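PDB 2VSE: mosquitocidal toxin from Lysinibacillus sphaericus, which probably kills mosquito larvae by ADP-ribosylating host proteins, while its ricin-B-like lectin domains are likely to bind carbohydrate. Local coordinates for residues A[413-418]-A[501-506]; A[421-426]-A[547-552]; A[430-435]-A[450-455]. All coordinates share one frame; numbering follows the deposited sequence.

Contact 1: residues A[413-418]-A[501-506]; sequences YQTVKD and IERNED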
loop_
_atom_site.group_PDB
_atom_site.type_symbol
_atom_site.label_atom_id
_atom_site.label_comp_id
_atom_site.label_asym_id
_atom_site.label_seq_id
_atom_site.Cartn_x
_atom_site.Cartn_y
_atom_site.Cartn_z
ATOM N N TYR A 413 1.179 -15.810 -12.503
ATOM C CA TYR A 413 1.793 -14.953 -13.511
ATOM C C TYR A 413 1.460 -13.475 -13.351
ATOM O O TYR A 413 2.314 -12.615 -13.594
ATOM C CB TYR A 413 1.419 -15.433 -14.918
ATOM C CG TYR A 413 1.763 -16.883 -15.129
ATOM C CD1 TYR A 413 3.085 -17.273 -15.378
ATOM C CD2 TYR A 413 0.784 -17.873 -15.036
ATOM C CE1 TYR A 413 3.412 -18.591 -15.546
ATOM C CE2 TYR A 413 1.108 -19.199 -15.198
ATOM C CZ TYR A 413 2.420 -19.552 -15.461
ATOM O OH TYR A 413 2.748 -20.872 -15.636
ATOM N N GLN A 414 0.223 -13.182 -12.968
ATOM C CA GLN A 414 -0.195 -11.801 -12.844
ATOM C C GLN A 414 0.209 -11.275 -11.482
ATOM O O GLN A 414 -0.580 -11.165 -10.539
ATOM C CB GLN A 414 -1.676 -11.616 -13.119
ATOM C CG GLN A 414 -1.970 -10.193 -13.436
ATOM C CD GLN A 414 -3.415 -9.944 -13.704
ATOM O OE1 GLN A 414 -4.289 -10.737 -13.323
ATOM N NE2 GLN A 414 -3.694 -8.831 -14.361
ATOM N N THR A 415 1.470 -10.916 -11.426
ATOM C CA THR A 415 2.192 -10.697 -10.211
ATOM C C THR A 415 2.132 -9.209 -9.791
ATOM O O THR A 415 2.153 -8.874 -8.597
ATOM C CB THR A 415 3.622 -11.202 -10.470
ATOM O OG1 THR A 415 4.129 -11.907 -9.329
ATOM C CG2 THR A 415 4.519 -10.102 -10.892
ATOM N N VAL A 416 2.037 -8.321 -10.783
ATOM C CA VAL A 416 1.840 -6.900 -10.518
ATOM C C VAL A 416 0.637 -6.327 -11.276
ATOM O O VAL A 416 0.332 -6.727 -12.404
ATOM C CB VAL A 416 3.149 -6.030 -10.750
ATOM C CG1 VAL A 416 4.377 -6.671 -10.096
ATOM C CG2 VAL A 416 3.430 -5.784 -12.226
ATOM N N LYS A 417 -0.038 -5.382 -10.638
ATOM C CA LYS A 417 -1.181 -4.691 -11.216
ATOM C C LYS A 417 -0.749 -3.876 -12.432
ATOM O O LYS A 417 0.370 -3.359 -12.474
ATOM C CB LYS A 417 -1.782 -3.761 -10.163
ATOM C CG LYS A 417 -3.177 -3.233 -10.483
ATOM C CD LYS A 417 -3.777 -2.545 -9.269
ATOM C CE LYS A 417 -4.582 -1.307 -9.643
ATOM N NZ LYS A 417 -5.362 -0.800 -8.468
ATOM N N ASP A 418 -1.624 -3.779 -13.426
ATOM C CA ASP A 418 -1.401 -2.890 -14.554
ATOM C C ASP A 418 -1.238 -1.453 -14.068
ATOM O O ASP A 418 -2.058 -0.960 -13.272
ATOM C CB ASP A 418 -2.584 -2.931 -15.510
ATOM C CG ASP A 418 -2.507 -4.060 -16.503
ATOM O OD1 ASP A 418 -1.509 -4.838 -16.514
ATOM O OD2 ASP A 418 -3.476 -4.158 -17.288
ATOM N N ILE A 501 7.206 -11.823 -14.982
ATOM C CA ILE A 501 7.624 -11.123 -13.786
ATOM C C ILE A 501 7.342 -12.006 -12.566
ATOM O O ILE A 501 6.201 -12.225 -12.191
ATOM C CB ILE A 501 6.954 -9.738 -13.673
ATOM C CG1 ILE A 501 7.334 -8.856 -14.874
ATOM C CG2 ILE A 501 7.378 -9.056 -12.401
ATOM C CD1 ILE A 501 6.640 -7.480 -14.934
ATOM N N GLU A 502 8.403 -12.519 -11.960
ATOM C CA GLU A 502 8.282 -13.490 -10.893
ATOM C C GLU A 502 8.715 -12.821 -9.602
ATOM O O GLU A 502 9.761 -12.160 -9.558
ATOM C CB GLU A 502 9.164 -14.704 -11.185
ATOM C CG GLU A 502 9.041 -15.217 -12.622
ATOM C CD GLU A 502 10.118 -16.215 -13.015
ATOM O OE1 GLU A 502 11.239 -16.181 -12.470
ATOM O OE2 GLU A 502 9.846 -17.038 -13.907
ATOM N N ARG A 503 7.900 -12.987 -8.560
ATOM C CA ARG A 503 8.144 -12.360 -7.278
ATOM C C ARG A 503 9.009 -13.255 -6.409
ATOM O O ARG A 503 8.662 -14.414 -6.184
ATOM C CB ARG A 503 6.812 -12.059 -6.579
ATOM C CG ARG A 503 6.933 -11.284 -5.264
ATOM C CD ARG A 503 5.577 -10.821 -4.733
ATOM N NE ARG A 503 4.672 -11.940 -4.462
ATOM C CZ ARG A 503 3.479 -12.114 -5.028
ATOM N NH1 ARG A 503 3.001 -11.233 -5.897
ATOM N NH2 ARG A 503 2.757 -13.180 -4.713
ATOM N N ASN A 504 10.123 -12.710 -5.917
ATOM C CA ASN A 504 10.992 -13.429 -4.984
ATOM C C ASN A 504 10.519 -13.263 -3.549
ATOM O O ASN A 504 9.611 -12.483 -3.285
ATOM C CB ASN A 504 12.438 -12.970 -5.124
ATOM C CG ASN A 504 13.002 -13.269 -6.484
ATOM O OD1 ASN A 504 12.821 -14.370 -7.014
ATOM N ND2 ASN A 504 13.676 -12.291 -7.075
ATOM N N GLU A 505 11.126 -13.997 -2.620
ATOM C CA GLU A 505 10.733 -13.900 -1.219
ATOM C C GLU A 505 11.132 -12.574 -0.573
ATOM O O GLU A 505 10.483 -12.118 0.368
ATOM C CB GLU A 505 11.277 -15.072 -0.413
ATOM C CG GLU A 505 10.263 -16.180 -0.215
ATOM C CD GLU A 505 10.891 -17.455 0.304
ATOM O OE1 GLU A 505 11.116 -17.564 1.531
ATOM O OE2 GLU A 505 11.149 -18.351 -0.526
ATOM N N ASP A 506 12.197 -11.959 -1.081
ATOM C CA ASP A 506 12.708 -10.703 -0.532
ATOM C C ASP A 506 11.986 -9.489 -1.148
ATOM O O ASP A 506 12.470 -8.354 -1.068
ATOM C CB ASP A 506 14.215 -10.609 -0.793
ATOM C CG ASP A 506 14.541 -10.554 -2.278
ATOM O OD1 ASP A 506 13.588 -10.494 -3.090
ATOM O OD2 ASP A 506 15.741 -10.576 -2.640
HETATM O O HOH W 1 4.550 -13.034 -15.368
HETATM O O HOH W 2 3.651 -8.596 -6.150
#
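Thr415 and Ile501 mark the closest approach of the two backbones, their CA atoms 6.5 Å apart, where an irregular stretch at 413-418 passes the C-terminal end of strand 498-503 without joining it as a strand. Thr415 carries most of the contact. Its side chain crosses that of Ile501 at about a right angle, and its methyl CG2 lies 3.4 Å from Ile501 CG2. The same methyl comes within 3.0 Å of Ile501 O; because the Thr415 side chain is also rotated away from the staggered positions (chi1 -139°), this short approach is doubtful as a measure of packing. Val416 adds a looser apolar touch, CG1 to Ile501 CG2.

Water completes the polar side of the contact at two points. One molecule donates to Tyr413 O and accepts from Ile501 N, each at 2.9 Å. A second donates to Thr415 O and accepts from Arg503 NH1 at 2.7 Å. Arg503 leaves the strand with CG opposite its backbone N and bends at chi3 (60°), which brings the guanidinium back along Thr415, with Thr415 O in its plane at the edge. NH1 also binds Asn199, and Tyr413 OH is held by Lys308 and Glu272.

Gln414 is the centre of an inverse gamma turn, and its NE2 binds Glu222. Lys308 and Glu272 from the preceding trefoil, with Asn199 and Glu222 from earlier in the chain, place the contact at a junction: the chain leaving strand 406-410 of one ricin-type beta-trefoil is laid against strand 498-503 of the next, just before it enters that trefoil's first strand, 419-425.

Contact 2: residues A[421-426]-A[547-552]; sequences YQVSSK and WIIKPF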
loop_
_atom_site.group_PDB
_atom_site.type_symbol
_atom_site.label_atom_id
_atom_site.label_comp_id
_atom_site.label_asym_id
_atom_site.label_seq_id
_atom_site.Cartn_x
_atom_site.Cartn_y
_atom_site.Cartn_z
ATOM N N TYR A 421 5.164 2.256 -13.128
ATOM C CA TYR A 421 6.141 1.802 -12.158
ATOM C C TYR A 421 7.520 2.354 -12.461
ATOM O O TYR A 421 7.834 2.724 -13.588
ATOM C CB TYR A 421 6.224 0.269 -12.156
ATOM C CG TYR A 421 4.960 -0.407 -11.704
ATOM C CD1 TYR A 421 4.755 -0.720 -10.364
ATOM C CD2 TYR A 421 3.966 -0.732 -12.617
ATOM C CE1 TYR A 421 3.588 -1.343 -9.944
ATOM C CE2 TYR A 421 2.788 -1.338 -12.210
ATOM C CZ TYR A 421 2.609 -1.648 -10.874
ATOM O OH TYR A 421 1.448 -2.263 -10.485
ATOM N N GLN A 422 8.342 2.386 -11.430
ATOM C CA GLN A 422 9.751 2.652 -11.552
ATOM C C GLN A 422 10.417 1.322 -11.223
ATOM O O GLN A 422 9.978 0.602 -10.298
ATOM C CB GLN A 422 10.110 3.705 -10.530
ATOM C CG GLN A 422 11.241 4.595 -10.901
ATOM C CD GLN A 422 11.080 5.959 -10.299
ATOM O OE1 GLN A 422 10.296 6.761 -10.788
ATOM N NE2 GLN A 422 11.816 6.233 -9.230
ATOM N N VAL A 423 11.426 0.957 -12.007
ATOM C CA VAL A 423 12.110 -0.324 -11.853
ATOM C C VAL A 423 13.566 -0.047 -11.486
ATOM O O VAL A 423 14.284 0.618 -12.229
ATOM C CB VAL A 423 12.023 -1.177 -13.152
ATOM C CG1 VAL A 423 12.596 -2.546 -12.932
ATOM C CG2 VAL A 423 10.588 -1.304 -13.608
ATOM N N SER A 424 13.992 -0.535 -10.333
ATOM C CA SER A 424 15.338 -0.265 -9.845
ATOM C C SER A 424 16.018 -1.534 -9.335
ATOM O O SER A 424 15.358 -2.532 -9.039
ATOM C CB SER A 424 15.302 0.808 -8.754
ATOM O OG SER A 424 14.496 0.389 -7.662
ATOM N N SER A 425 17.342 -1.492 -9.249
ATOM C CA SER A 425 18.135 -2.668 -8.895
ATOM C C SER A 425 18.196 -2.882 -7.389
ATOM O O SER A 425 18.278 -1.926 -6.615
ATOM C CB SER A 425 19.551 -2.538 -9.464
ATOM O OG SER A 425 20.434 -3.476 -8.878
ATOM N N LYS A 426 18.176 -4.145 -6.984
ATOM C CA LYS A 426 18.350 -4.520 -5.589
ATOM C C LYS A 426 19.678 -3.990 -5.030
ATOM O O LYS A 426 19.784 -3.698 -3.837
ATOM C CB LYS A 426 18.250 -6.047 -5.455
ATOM C CG LYS A 426 18.449 -6.629 -4.052
ATOM C CD LYS A 426 17.449 -6.083 -3.058
ATOM C CE LYS A 426 17.529 -6.829 -1.731
ATOM N NZ LYS A 426 16.948 -6.019 -0.624
ATOM N N TRP A 547 15.040 -7.216 -9.053
ATOM C CA TRP A 547 14.551 -5.871 -9.319
ATOM C C TRP A 547 13.415 -5.452 -8.397
ATOM O O TRP A 547 12.506 -6.234 -8.108
ATOM C CB TRP A 547 14.123 -5.757 -10.779
ATOM C CG TRP A 547 15.238 -6.050 -11.733
ATOM C CD1 TRP A 547 15.554 -7.262 -12.283
ATOM C CD2 TRP A 547 16.208 -5.119 -12.225
ATOM N NE1 TRP A 547 16.653 -7.139 -13.104
ATOM C CE2 TRP A 547 17.071 -5.834 -13.092
ATOM C CE3 TRP A 547 16.425 -3.751 -12.032
ATOM C CZ2 TRP A 547 18.136 -5.223 -13.761
ATOM C CZ3 TRP A 547 17.484 -3.141 -12.700
ATOM C CH2 TRP A 547 18.328 -3.879 -13.550
ATOM N N ILE A 548 13.484 -4.205 -7.943
ATOM C CA ILE A 548 12.410 -3.582 -7.181
ATOM C C ILE A 548 11.447 -2.900 -8.154
ATOM O O ILE A 548 11.872 -2.100 -8.992
ATOM C CB ILE A 548 12.990 -2.576 -6.174
ATOM C CG1 ILE A 548 13.841 -3.337 -5.153
ATOM C CG2 ILE A 548 11.879 -1.736 -5.501
ATOM C CD1 ILE A 548 14.934 -2.518 -4.529
ATOM N N ILE A 549 10.163 -3.242 -8.060
ATOM C CA ILE A 549 9.152 -2.627 -8.907
ATOM C C ILE A 549 8.201 -1.790 -8.063
ATOM O O ILE A 549 7.377 -2.314 -7.341
ATOM C CB ILE A 549 8.387 -3.660 -9.735
ATOM C CG1 ILE A 549 9.313 -4.315 -10.769
ATOM C CG2 ILE A 549 7.192 -3.019 -10.427
ATOM C CD1 ILE A 549 8.746 -5.620 -11.357
ATOM N N LYS A 550 8.321 -0.476 -8.165
ATOM C CA LYS A 550 7.598 0.406 -7.272
ATOM C C LYS A 550 6.579 1.284 -8.013
ATOM O O LYS A 550 6.936 1.960 -8.969
ATOM C CB LYS A 550 8.591 1.264 -6.484
ATOM C CG LYS A 550 8.029 1.868 -5.238
ATOM C CD LYS A 550 9.003 2.866 -4.599
ATOM C CE LYS A 550 10.166 2.188 -3.839
ATOM N NZ LYS A 550 10.981 3.186 -3.029
ATOM N N PRO A 551 5.305 1.265 -7.566
ATOM C CA PRO A 551 4.268 2.147 -8.100
ATOM C C PRO A 551 4.705 3.600 -8.166
ATOM O O PRO A 551 5.289 4.126 -7.220
ATOM C CB PRO A 551 3.132 1.989 -7.084
ATOM C CG PRO A 551 3.266 0.573 -6.627
ATOM C CD PRO A 551 4.755 0.358 -6.532
ATOM N N PHE A 552 4.448 4.239 -9.295
ATOM C CA PHE A 552 4.779 5.643 -9.455
ATOM C C PHE A 552 3.558 6.355 -10.002
ATOM O O PHE A 552 2.965 5.908 -10.973
ATOM C CB PHE A 552 5.982 5.834 -10.396
ATOM C CG PHE A 552 6.515 7.244 -10.417
ATOM C CD1 PHE A 552 7.602 7.596 -9.636
ATOM C CD2 PHE A 552 5.914 8.224 -11.211
ATOM C CE1 PHE A 552 8.091 8.907 -9.633
ATOM C CE2 PHE A 552 6.379 9.531 -11.214
ATOM C CZ PHE A 552 7.474 9.882 -10.419
HETATM O O HOH W 3 11.820 1.087 -8.306
#
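Tyr421 to Ser425 pair with Pro551 to Trp547 as antiparallel strands, their axes 4.6 Å apart at closest approach and 159° between directions. They are the first and last strands of a ricin-type beta-trefoil, and a backbone bond from Trp547 to Tyr509 joins the outermost strands 547-551 and 509-513, consistent with closure of the six-stranded barrel. Four backbone bonds set the register: Gln422 and Lys550 exchange a pair, as do Ser424 and Ile548; the shortest, Ile548 N to Ser424 O at 2.7 Å, is also the most bent.

On the face bearing Val423, Ile549 and Trp547, the indole reaches across the strand. Its CE3 lies 4.1 Å from Val423 CG1 and its CZ3 3.9 Å from Ser425 CB, while NE1 donates to Leu521 O. Ile549 has CG2 opposite its backbone N, which presses this methyl to 3.4 Å from Tyr421 CD1; Pro551 CG meets the same ring at CE1. Tyr421 OH is held by Lys417 O.

Gln422 bends at chi2 (149°), and its OE1 approaches Phe552 CD1 at 3.0 Å, obliquely to the ring, the planes 35° apart. On the Ser424 and Ile548 side, a water 2.8 Å from Ser424 OG donates to Ile548 O at 3.3 Å.

Contact 3: residues A[430-435]-A[450-455]; sequences NKVIEQ and ENQVWN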
loop_
_atom_site.group_PDB
_atom_site.type_symbol
_atom_site.label_atom_id
_atom_site.label_comp_id
_atom_site.label_asym_id
_atom_site.label_seq_id
_atom_site.Cartn_x
_atom_site.Cartn_y
_atom_site.Cartn_z
ATOM N N ASN A 430 17.850 3.495 -5.649
ATOM C CA ASN A 430 17.769 4.768 -6.345
ATOM C C ASN A 430 18.400 4.737 -7.742
ATOM O O ASN A 430 18.492 5.763 -8.416
ATOM C CB ASN A 430 18.284 5.920 -5.474
ATOM C CG ASN A 430 17.170 6.576 -4.658
ATOM O OD1 ASN A 430 17.079 7.801 -4.591
ATOM N ND2 ASN A 430 16.312 5.762 -4.046
ATOM N N LYS A 431 18.806 3.548 -8.184
ATOM C CA LYS A 431 19.287 3.360 -9.550
ATOM C C LYS A 431 18.189 2.740 -10.399
ATOM O O LYS A 431 17.924 1.542 -10.304
ATOM C CB LYS A 431 20.535 2.482 -9.582
ATOM C CG LYS A 431 21.748 3.024 -8.851
ATOM C CD LYS A 431 21.979 4.508 -9.066
ATOM C CE LYS A 431 22.936 4.759 -10.210
ATOM N NZ LYS A 431 23.925 5.851 -9.884
ATOM N N VAL A 432 17.552 3.562 -11.223
ATOM C CA VAL A 432 16.387 3.134 -11.995
ATOM C C VAL A 432 16.718 2.851 -13.464
ATOM O O VAL A 432 17.694 3.386 -14.021
ATOM C CB VAL A 432 15.236 4.177 -11.939
ATOM C CG1 VAL A 432 14.694 4.331 -10.507
ATOM C CG2 VAL A 432 15.679 5.525 -12.520
ATOM N N ILE A 433 15.890 2.014 -14.086
ATOM C CA ILE A 433 15.949 1.786 -15.522
ATOM C C ILE A 433 15.385 3.002 -16.265
ATOM O O ILE A 433 14.196 3.330 -16.139
ATOM C CB ILE A 433 15.197 0.505 -15.931
ATOM C CG1 ILE A 433 15.704 -0.704 -15.116
ATOM C CG2 ILE A 433 15.306 0.280 -17.441
ATOM C CD1 ILE A 433 15.140 -2.045 -15.559
ATOM N N GLU A 434 16.254 3.657 -17.037
ATOM C CA GLU A 434 15.922 4.886 -17.742
ATOM C C GLU A 434 16.000 4.722 -19.260
ATOM O O GLU A 434 16.937 4.113 -19.789
ATOM C CB GLU A 434 16.849 6.004 -17.274
ATOM C CG GLU A 434 16.800 7.292 -18.081
ATOM C CD GLU A 434 17.820 8.291 -17.605
ATOM O OE1 GLU A 434 18.858 8.464 -18.291
ATOM O OE2 GLU A 434 17.593 8.899 -16.540
ATOM N N GLN A 435 15.014 5.270 -19.960
ATOM C CA GLN A 435 15.039 5.275 -21.400
ATOM C C GLN A 435 15.627 6.582 -21.929
ATOM O O GLN A 435 15.046 7.664 -21.782
ATOM C CB GLN A 435 13.647 5.063 -21.954
ATOM C CG GLN A 435 13.635 4.735 -23.433
ATOM C CD GLN A 435 12.281 4.982 -24.045
ATOM O OE1 GLN A 435 11.457 5.700 -23.468
ATOM N NE2 GLN A 435 12.038 4.404 -25.223
ATOM N N GLU A 450 9.775 11.303 -16.514
ATOM C CA GLU A 450 8.969 10.468 -17.415
ATOM C C GLU A 450 9.717 9.277 -18.002
ATOM O O GLU A 450 9.188 8.162 -18.032
ATOM C CB GLU A 450 8.429 11.316 -18.568
ATOM C CG GLU A 450 7.310 12.246 -18.175
ATOM C CD GLU A 450 6.660 12.886 -19.377
ATOM O OE1 GLU A 450 7.186 13.897 -19.898
ATOM O OE2 GLU A 450 5.609 12.370 -19.798
ATOM N N ASN A 451 10.944 9.522 -18.460
ATOM C CA ASN A 451 11.774 8.483 -19.055
ATOM C C ASN A 451 12.384 7.554 -18.016
ATOM O O ASN A 451 13.217 6.705 -18.358
ATOM C CB ASN A 451 12.858 9.078 -19.980
ATOM C CG ASN A 451 14.021 9.728 -19.216
ATOM O OD1 ASN A 451 13.968 9.921 -17.997
ATOM N ND2 ASN A 451 15.073 10.077 -19.943
ATOM N N GLN A 452 11.969 7.720 -16.757
ATOM C CA GLN A 452 12.302 6.772 -15.690
ATOM C C GLN A 452 11.071 6.012 -15.184
ATOM O O GLN A 452 11.125 5.321 -14.162
ATOM C CB GLN A 452 13.005 7.492 -14.539
ATOM C CG GLN A 452 14.382 8.006 -14.904
ATOM C CD GLN A 452 15.055 8.754 -13.770
ATOM O OE1 GLN A 452 14.391 9.367 -12.932
ATOM N NE2 GLN A 452 16.387 8.713 -13.743
ATOM N N VAL A 453 9.963 6.134 -15.912
ATOM C CA VAL A 453 8.704 5.518 -15.511
ATOM C C VAL A 453 8.212 4.603 -16.626
ATOM O O VAL A 453 8.246 4.966 -17.799
ATOM C CB VAL A 453 7.633 6.603 -15.152
ATOM C CG1 VAL A 453 6.305 5.969 -14.765
ATOM C CG2 VAL A 453 8.131 7.484 -14.024
ATOM N N TRP A 454 7.763 3.412 -16.256
ATOM C CA TRP A 454 7.365 2.411 -17.240
ATOM C C TRP A 454 5.932 1.965 -17.005
ATOM O O TRP A 454 5.466 1.875 -15.865
ATOM C CB TRP A 454 8.312 1.210 -17.198
ATOM C CG TRP A 454 9.712 1.588 -17.505
ATOM C CD1 TRP A 454 10.649 2.041 -16.619
ATOM C CD2 TRP A 454 10.347 1.577 -18.792
ATOM N NE1 TRP A 454 11.825 2.311 -17.271
ATOM C CE2 TRP A 454 11.671 2.038 -18.607
ATOM C CE3 TRP A 454 9.923 1.232 -20.087
ATOM C CZ2 TRP A 454 12.585 2.163 -19.671
ATOM C CZ3 TRP A 454 10.825 1.360 -21.145
ATOM C CH2 TRP A 454 12.143 1.819 -20.930
ATOM N N ASN A 455 5.249 1.695 -18.107
ATOM C CA ASN A 455 3.904 1.181 -18.107
ATOM C C ASN A 455 4.001 -0.341 -18.240
ATOM O O ASN A 455 4.488 -0.849 -19.252
ATOM C CB ASN A 455 3.175 1.774 -19.315
ATOM C CG ASN A 455 1.692 1.993 -19.079
ATOM O OD1 ASN A 455 1.251 2.352 -17.978
ATOM N ND2 ASN A 455 0.908 1.806 -20.137
HETATM O O HOH W 4 12.386 3.114 -13.820
#
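The indole of Trp454 meets Ile433 O at its edge: NE1 donates at 2.8 Å with an N-H...O angle of 177°, and the oxygen lies essentially in the ring plane, although the donor stands well above the carbonyl plane of Ile433. A water also sits at this edge, donating to both Ile433 O and Gln452 O. Gln435 CB approaches the benzo end obliquely, 3.7 Å from CH2, and Ile433 CG2 packs against CZ2. Ile467 and Ser469 of strand 464-469 touch the same side chain from elsewhere in the fold.

A second set of flat groups gathers round Gln452. Its amide plane is turned 30° from the carboxylate of Glu434, and NE2 gives a weak, bent bond to Glu434 OE2 at 3.1 Å; the stronger partner of NE2 is Ser445 O, while OE1 accepts from Ser447 N. Val432 CG2 lies over one face of the Gln452 amide, 3.5 Å from NE2, and the two side chains cross at about a right angle. Gln452, Val453 and Trp454 form the QxW signature of ricin-type beta-trefoils, in which the glutamine ties down the chain around it and the tryptophan enters the core. Glu434 has further partners in Lys449, a salt bridge to OE2, and His442, bonded to OE1.

Just ahead of the signature, Asn451, in a short 3-10 segment, docks on the end of the strand. Its carbonyl O accepts from Gln435 N at 2.8 Å. Asn451 CG stands between the backbone N and the carbonyl carbon (chi1 75°), which turns ND2 back to Gln435 O for a weak bond of 3.0 Å.

How the contacts relate
Contacts 2 and 3 adjoin, with centres 8 Å apart. Strand 419-425, half of contact 2, meets both segments of contact 3: Tyr421 O lies 2.8 Å from Trp454 N and Val423 O lies 2.8 Å from Ile433 N, both probable hydrogen bonds, so this strand couples the pairing in contact 2 to the QxW region of contact 3. Contact 1 is 12 Å from contact 2 between centres and meets it by packing, Ile501 CG2 to Ile549 CD1 at 3.8 Å, and by the bond from Tyr421 OH to Lys417 O. Contacts 1 and 3 do not touch; their nearest atoms are about 6 Å apart. All three reach the same six-stranded sheet, contact 1 through strand 498-503.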